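Local atomic coordinates of aldehyde dehydrogenase (Listeria monocytogenes, PDB entry 3K9D), a protein that probably oxidises aldehydes with NAD or NADP as electron acceptor. Residues K101-A106 / R443-G448; G114-T119 / I139-H144; A150-V155 / I172-V177. All blocks are in the same frame, centred on the assembly; numbering follows the deposited sequence.

Interaction 1 (K101-A106 / R443-G448)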
# COMPACT_ATOMS: atom_id res chain seq x y z
N LYS A 101 10.55 -4.15 -23.88
CA LYS A 101 10.45 -2.73 -24.26
C LYS A 101 9.72 -1.92 -23.19
O LYS A 101 8.80 -1.17 -23.48
CB LYS A 101 9.86 -2.55 -25.66
CG LYS A 101 10.85 -2.79 -26.76
CD LYS A 101 10.19 -2.76 -28.13
CE LYS A 101 9.99 -4.17 -28.68
NZ LYS A 101 11.25 -4.73 -29.26
N VAL A 102 10.15 -2.13 -21.94
CA VAL A 102 9.59 -1.47 -20.77
C VAL A 102 10.74 -0.91 -19.90
O VAL A 102 11.62 -1.65 -19.47
CB VAL A 102 8.73 -2.44 -19.90
CG1 VAL A 102 8.18 -1.72 -18.65
CG2 VAL A 102 7.59 -3.06 -20.69
N MET A 103 10.72 0.40 -19.66
CA MET A 103 11.66 1.05 -18.76
C MET A 103 10.97 1.33 -17.44
O MET A 103 9.75 1.53 -17.42
CB MET A 103 12.17 2.36 -19.37
CG MET A 103 12.68 2.24 -20.81
SD MET A 103 13.66 3.65 -21.34
CE MET A 103 12.43 4.94 -21.53
N GLU A 104 11.73 1.35 -16.35
CA GLU A 104 11.20 1.65 -15.02
C GLU A 104 11.95 2.82 -14.37
O GLU A 104 13.18 2.87 -14.40
CB GLU A 104 11.23 0.42 -14.09
CG GLU A 104 10.42 -0.75 -14.58
CD GLU A 104 10.29 -1.88 -13.57
OE1 GLU A 104 10.51 -1.66 -12.36
OE2 GLU A 104 9.94 -3.00 -14.00
N VAL A 105 11.18 3.75 -13.80
CA VAL A 105 11.70 4.99 -13.21
C VAL A 105 11.09 5.13 -11.82
O VAL A 105 9.87 5.05 -11.66
CB VAL A 105 11.32 6.24 -14.08
CG1 VAL A 105 11.67 7.58 -13.37
CG2 VAL A 105 11.98 6.20 -15.45
N ALA A 106 11.95 5.34 -10.82
CA ALA A 106 11.51 5.62 -9.46
C ALA A 106 10.90 7.02 -9.35
O ALA A 106 11.48 8.02 -9.80
CB ALA A 106 12.68 5.46 -8.51
N ARG A 443 7.23 4.24 -12.07
CA ARG A 443 6.66 4.61 -13.38
C ARG A 443 7.21 3.70 -14.47
O ARG A 443 8.42 3.55 -14.61
CB ARG A 443 6.96 6.07 -13.70
CG ARG A 443 6.68 6.50 -15.14
CD ARG A 443 7.28 7.88 -15.45
NE ARG A 443 6.91 8.87 -14.43
CZ ARG A 443 7.72 9.81 -13.95
NH1 ARG A 443 8.98 9.90 -14.37
NH2 ARG A 443 7.28 10.65 -13.02
N ARG A 444 6.30 3.11 -15.25
CA ARG A 444 6.69 2.26 -16.37
C ARG A 444 6.42 2.88 -17.72
O ARG A 444 5.33 3.39 -17.99
CB ARG A 444 6.04 0.89 -16.27
CG ARG A 444 6.56 0.10 -15.09
CD ARG A 444 5.47 -0.72 -14.52
NE ARG A 444 5.86 -1.40 -13.28
CZ ARG A 444 5.42 -1.06 -12.08
NH1 ARG A 444 4.61 -0.01 -11.93
NH2 ARG A 444 5.79 -1.77 -11.02
N ILE A 445 7.44 2.85 -18.57
CA ILE A 445 7.37 3.46 -19.89
C ILE A 445 7.45 2.31 -20.87
O ILE A 445 8.46 1.61 -20.92
CB ILE A 445 8.52 4.48 -20.12
CG1 ILE A 445 8.50 5.56 -19.04
CG2 ILE A 445 8.43 5.12 -21.52
CD1 ILE A 445 9.33 5.23 -17.80
N ALA A 446 6.36 2.10 -21.61
CA ALA A 446 6.21 0.91 -22.43
C ALA A 446 5.87 1.24 -23.88
O ALA A 446 5.02 2.09 -24.14
CB ALA A 446 5.14 0.01 -21.85
N THR A 447 6.56 0.54 -24.79
CA THR A 447 6.40 0.66 -26.23
C THR A 447 5.46 -0.40 -26.78
O THR A 447 5.54 -1.56 -26.37
CB THR A 447 7.79 0.53 -26.93
OG1 THR A 447 8.69 1.50 -26.37
CG2 THR A 447 7.70 0.75 -28.44
N GLY A 448 4.58 0.00 -27.71
CA GLY A 448 3.68 -0.92 -28.39
C GLY A 448 4.37 -2.07 -29.08
O GLY A 448 5.36 -1.87 -29.80
O HOH W 1 9.74 1.86 -23.66
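The Arg443 guanidinium meets Val105 obliquely, NH1 lying 3.7 Å from Val105 CG1, while NE and NH1 bond to the carbonyls of Val394 and Ala389 of the second subunit. On the other face of the sheet the Glu104 and Arg444 side chains lie side by side, pointing the same way, with carboxylate and guanidinium planes 53° apart. Their stems touch, Glu104 CG to Arg444 CG at 4.0 Å, but OE2 stays 4.4 Å from NE, beyond a salt bridge; Glu104 pairs instead with Lys95, and Arg444 with Asp432 of the second subunit. On the Arg443 side Ile445 CD1 packs against Val105 CG2 at 3.7 Å, and the bent thioether of Met103 brings CE to Ile445 CG2. Five backbone hydrogen bonds join the antiparallel strands, from Thr447 N to Lys101 O at one end to Arg443 N to Val105 O at the other. Beyond Met103 a water donates to both Lys101 O and Ile445 O and also bonds Thr447 OG1. Strand 92-97 flanks 102-106, with a G1 bulge where Lys101 and Val102 face Asp97; beyond residues 444-447 a parallel strand of the second subunit continues the sheet across the dimer interface.

Interaction 2 (G114-T119 / I139-H144)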
# COMPACT_ATOMS: atom_id res chain seq x y z
N GLY A 114 5.50 11.43 9.16
CA GLY A 114 6.04 10.47 10.11
C GLY A 114 5.46 10.67 11.50
O GLY A 114 5.69 11.70 12.14
N LEU A 115 4.72 9.68 11.97
CA LEU A 115 4.22 9.68 13.35
C LEU A 115 5.28 9.01 14.22
O LEU A 115 5.65 7.87 13.96
CB LEU A 115 2.88 8.94 13.46
CG LEU A 115 1.75 9.34 12.49
CD1 LEU A 115 0.42 8.71 12.86
CD2 LEU A 115 1.58 10.83 12.40
N ILE A 116 5.74 9.73 15.24
CA ILE A 116 6.82 9.26 16.15
C ILE A 116 6.31 8.93 17.56
O ILE A 116 5.84 9.83 18.26
CB ILE A 116 7.94 10.32 16.29
CG1 ILE A 116 8.46 10.76 14.91
CG2 ILE A 116 9.08 9.81 17.18
CD1 ILE A 116 9.00 9.62 14.08
N PRO A 117 6.45 7.67 18.00
CA PRO A 117 6.00 7.30 19.34
C PRO A 117 7.03 7.72 20.41
O PRO A 117 8.21 7.88 20.10
CB PRO A 117 5.90 5.78 19.26
CG PRO A 117 7.02 5.39 18.31
CD PRO A 117 7.06 6.53 17.29
N SER A 118 6.58 7.88 21.66
CA SER A 118 7.49 8.24 22.77
C SER A 118 8.38 7.07 23.22
O SER A 118 9.34 7.28 23.96
CB SER A 118 6.71 8.78 23.97
OG SER A 118 5.78 7.82 24.47
N THR A 119 8.06 5.86 22.76
CA THR A 119 8.78 4.65 23.15
C THR A 119 10.13 4.53 22.44
O THR A 119 11.15 4.23 23.08
CB THR A 119 7.92 3.38 22.94
OG1 THR A 119 7.48 3.31 21.58
CG2 THR A 119 6.69 3.40 23.86
N ILE A 139 9.98 15.03 4.61
CA ILE A 139 9.27 14.41 5.75
C ILE A 139 8.91 15.44 6.84
O ILE A 139 9.74 16.29 7.19
CB ILE A 139 10.03 13.13 6.29
CG1 ILE A 139 9.17 12.35 7.32
CG2 ILE A 139 11.48 13.48 6.81
CD1 ILE A 139 9.60 10.92 7.53
N VAL A 140 7.67 15.41 7.33
CA VAL A 140 7.24 16.29 8.43
C VAL A 140 6.77 15.41 9.59
O VAL A 140 5.86 14.60 9.42
CB VAL A 140 6.08 17.26 8.03
CG1 VAL A 140 5.81 18.26 9.14
CG2 VAL A 140 6.40 18.03 6.74
N PHE A 141 7.39 15.58 10.75
CA PHE A 141 7.12 14.74 11.91
C PHE A 141 6.04 15.24 12.84
O PHE A 141 5.93 16.44 13.12
CB PHE A 141 8.40 14.46 12.72
CG PHE A 141 9.42 13.62 11.97
CD1 PHE A 141 9.20 12.27 11.77
CD2 PHE A 141 10.56 14.20 11.45
CE1 PHE A 141 10.12 11.48 11.07
CE2 PHE A 141 11.48 13.43 10.75
CZ PHE A 141 11.26 12.07 10.56
N SER A 142 5.27 14.28 13.33
CA SER A 142 4.35 14.46 14.44
C SER A 142 4.97 13.81 15.69
O SER A 142 5.02 12.58 15.79
CB SER A 142 3.00 13.81 14.14
OG SER A 142 2.11 14.03 15.20
N PRO A 143 5.44 14.63 16.63
CA PRO A 143 6.05 14.14 17.87
C PRO A 143 5.03 13.75 18.93
O PRO A 143 4.02 14.44 19.11
CB PRO A 143 6.90 15.33 18.35
CG PRO A 143 6.19 16.53 17.80
CD PRO A 143 5.47 16.11 16.55
N HIS A 144 5.28 12.64 19.62
CA HIS A 144 4.52 12.32 20.80
C HIS A 144 4.88 13.41 21.80
O HIS A 144 6.05 13.75 21.93
CB HIS A 144 4.89 10.92 21.32
CG HIS A 144 3.97 10.41 22.38
ND1 HIS A 144 3.89 10.98 23.63
CD2 HIS A 144 3.10 9.37 22.38
CE1 HIS A 144 2.99 10.33 24.36
NE2 HIS A 144 2.51 9.34 23.62
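Ser118 sits over one face of the His144 imidazole, its CB 3.7 Å from the ring centroid and 21° off the normal, a CH-pi contact. OG lies 3.6 Å above the ring plane, over its centre. In His144, chi1 of -169° sets CG anti to the backbone N, 3.6 Å from Ser118 CB, and ND1 is bonded to the backbone N of Asn146. Further back, the Ile116 side chain crosses Phe141 obliquely and puts CD1 3.5 Å from ring atom CD1. The Phe141 ring receives Gly114 O at its edge, while CG1 of Ile139 lies over one face, offset toward the rim. Gly114 carries no side chain where Phe141 and Ile139 close in, and the ring and the isoleucine fill that side of the strand. The two strands are the parallel neighbours of a right-handed beta-alpha-beta crossover, connected through helix 121-134, as in the Rossmann-like cofactor domain of aldehyde dehydrogenases. Gly114 N donates to Val140 O from above the carbonyl plane, whereas Ser142 N to Gly114 O is shorter, at 2.9 Å, and nearly straight. Ile116 N then reaches Ser142 O, and a weak bond from His144 N to Ile116 O follows. On the opposite face of the sheet Leu115 CD2 touches Ser142 CB at 3.7 Å, and Ser142 OG is bonded to Thr183 OG1. Helix 121-134 packs on Ile116 and Phe141 through Val125 and Thr129, and helix 148-164 reaches the same two residues through Ile151 and Val155.

Interaction 3 (A150-V155 / I172-V177)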
# COMPACT_ATOMS: atom_id res chain seq x y z
N ALA A 150 13.25 15.93 22.75
CA ALA A 150 14.21 14.97 22.20
C ALA A 150 14.03 14.79 20.69
O ALA A 150 15.01 14.69 19.94
CB ALA A 150 14.09 13.63 22.93
N ILE A 151 12.77 14.76 20.25
CA ILE A 151 12.44 14.62 18.84
C ILE A 151 12.86 15.86 18.07
O ILE A 151 13.56 15.75 17.08
CB ILE A 151 10.95 14.28 18.60
CG1 ILE A 151 10.62 12.90 19.17
CG2 ILE A 151 10.64 14.23 17.12
CD1 ILE A 151 9.15 12.68 19.39
N LEU A 152 12.46 17.03 18.57
CA LEU A 152 12.83 18.32 18.00
C LEU A 152 14.32 18.48 17.86
O LEU A 152 14.79 18.92 16.82
CB LEU A 152 12.24 19.48 18.82
CG LEU A 152 10.77 19.87 18.64
CD1 LEU A 152 10.46 21.04 19.53
CD2 LEU A 152 10.50 20.21 17.18
N GLU A 153 15.07 18.07 18.89
CA GLU A 153 16.54 18.16 18.86
C GLU A 153 17.20 17.16 17.90
O GLU A 153 18.17 17.52 17.23
CB GLU A 153 17.15 18.10 20.27
CG GLU A 153 18.68 18.08 20.33
CD GLU A 153 19.33 19.40 19.92
OE1 GLU A 153 18.63 20.36 19.54
OE2 GLU A 153 20.57 19.48 19.98
N THR A 154 16.67 15.94 17.80
CA THR A 154 17.03 14.98 16.73
C THR A 154 16.79 15.57 15.33
O THR A 154 17.65 15.47 14.45
CB THR A 154 16.20 13.67 16.81
OG1 THR A 154 16.19 13.19 18.16
CG2 THR A 154 16.77 12.59 15.89
N VAL A 155 15.61 16.17 15.15
CA VAL A 155 15.26 16.82 13.90
C VAL A 155 16.21 17.98 13.61
O VAL A 155 16.75 18.07 12.51
CB VAL A 155 13.77 17.26 13.86
CG1 VAL A 155 13.51 18.21 12.67
CG2 VAL A 155 12.87 16.05 13.78
N ILE A 172 13.18 18.49 6.00
CA ILE A 172 13.09 17.70 7.24
C ILE A 172 12.61 18.60 8.36
O ILE A 172 13.32 19.53 8.77
CB ILE A 172 14.46 17.05 7.63
CG1 ILE A 172 14.99 16.17 6.48
CG2 ILE A 172 14.33 16.27 8.95
CD1 ILE A 172 16.47 16.05 6.45
N SER A 173 11.40 18.37 8.83
CA SER A 173 10.79 19.26 9.81
C SER A 173 9.96 18.50 10.84
O SER A 173 9.75 17.30 10.71
CB SER A 173 9.96 20.35 9.11
OG SER A 173 8.88 19.80 8.37
N CYS A 174 9.48 19.23 11.84
CA CYS A 174 8.73 18.63 12.93
C CYS A 174 7.79 19.67 13.49
O CYS A 174 8.19 20.83 13.65
CB CYS A 174 9.71 18.18 14.03
SG CYS A 174 9.02 17.19 15.38
N MET A 175 6.54 19.27 13.77
CA MET A 175 5.61 20.08 14.57
C MET A 175 6.24 20.41 15.93
O MET A 175 6.80 19.54 16.60
CB MET A 175 4.30 19.31 14.82
CG MET A 175 3.56 18.84 13.57
SD MET A 175 2.28 17.63 13.91
CE MET A 175 1.36 18.52 15.17
N THR A 176 6.15 21.68 16.31
CA THR A 176 6.74 22.16 17.56
C THR A 176 5.69 22.25 18.67
O THR A 176 6.04 22.34 19.86
CB THR A 176 7.42 23.53 17.38
OG1 THR A 176 6.45 24.51 16.97
CG2 THR A 176 8.52 23.43 16.32
N VAL A 177 4.42 22.23 18.25
CA VAL A 177 3.26 22.24 19.14
C VAL A 177 2.40 20.98 18.87
O VAL A 177 1.61 20.95 17.90
CB VAL A 177 2.38 23.52 18.92
CG1 VAL A 177 1.22 23.56 19.90
CG2 VAL A 177 3.21 24.80 19.02
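Cys174 holds SG anti to its backbone N (chi1 -171°), which places the sulphur 3.8 Å from Ile151 CG2, while Leu152 brings CD2 to within 3.8 Å of the same sulphur. The thiol therefore fits between branches from two successive residues of the helix. One turn on, Val155 sets both methyls against Cys174 CB, CG2 at 3.8 Å; CG1 also lies 4.0 Å from Ser173 C, with Ile172 CG2 a little farther away. At the other end Leu152 CD2 also meets Thr176 CG2 at 3.9 Å and covers the buried carbonyl oxygen of Met175. No hydrogen bond joins the two segments; the side-chain packing is largely apolar. Thr176 turns its hydroxyl to Glu13 of helix 6-28. Within the helix Ala150 O accepts from Thr154 N and from Thr154 OG1, which approach from opposite faces of its plane. The axis of helix segment 150-155 passes 8.4 Å from that of strand 172-174, nearly antiparallel at 163°, as expected when a helix returns across two parallel neighbouring strands: strand 138-143, helix 148-164 and strand 172-174 form a beta-alpha-beta unit of the Rossmann-like domain.

In the fold
All three contacts reach one mixed sheet, interactions 1 and 2 as strand pairs and interaction 3 as a helix packed on one of its strands. Strand 102-116 serves interaction 1 at its start and interaction 2 at its end, and their centres lie 36 Å apart. Interactions 2 and 3 adjoin, with centres 8 Å apart: strand 138-143 pairs with 172-174, where Phe141 N probably bonds Ser173 O at 2.9 Å. They follow in series as consecutive beta-alpha-beta units sharing strand 138-143, and both are nested within the long chain loop that interaction 1 closes. The sheet thus extends from a buried core with a Rossmann-like layout to an arm that joins the second subunit.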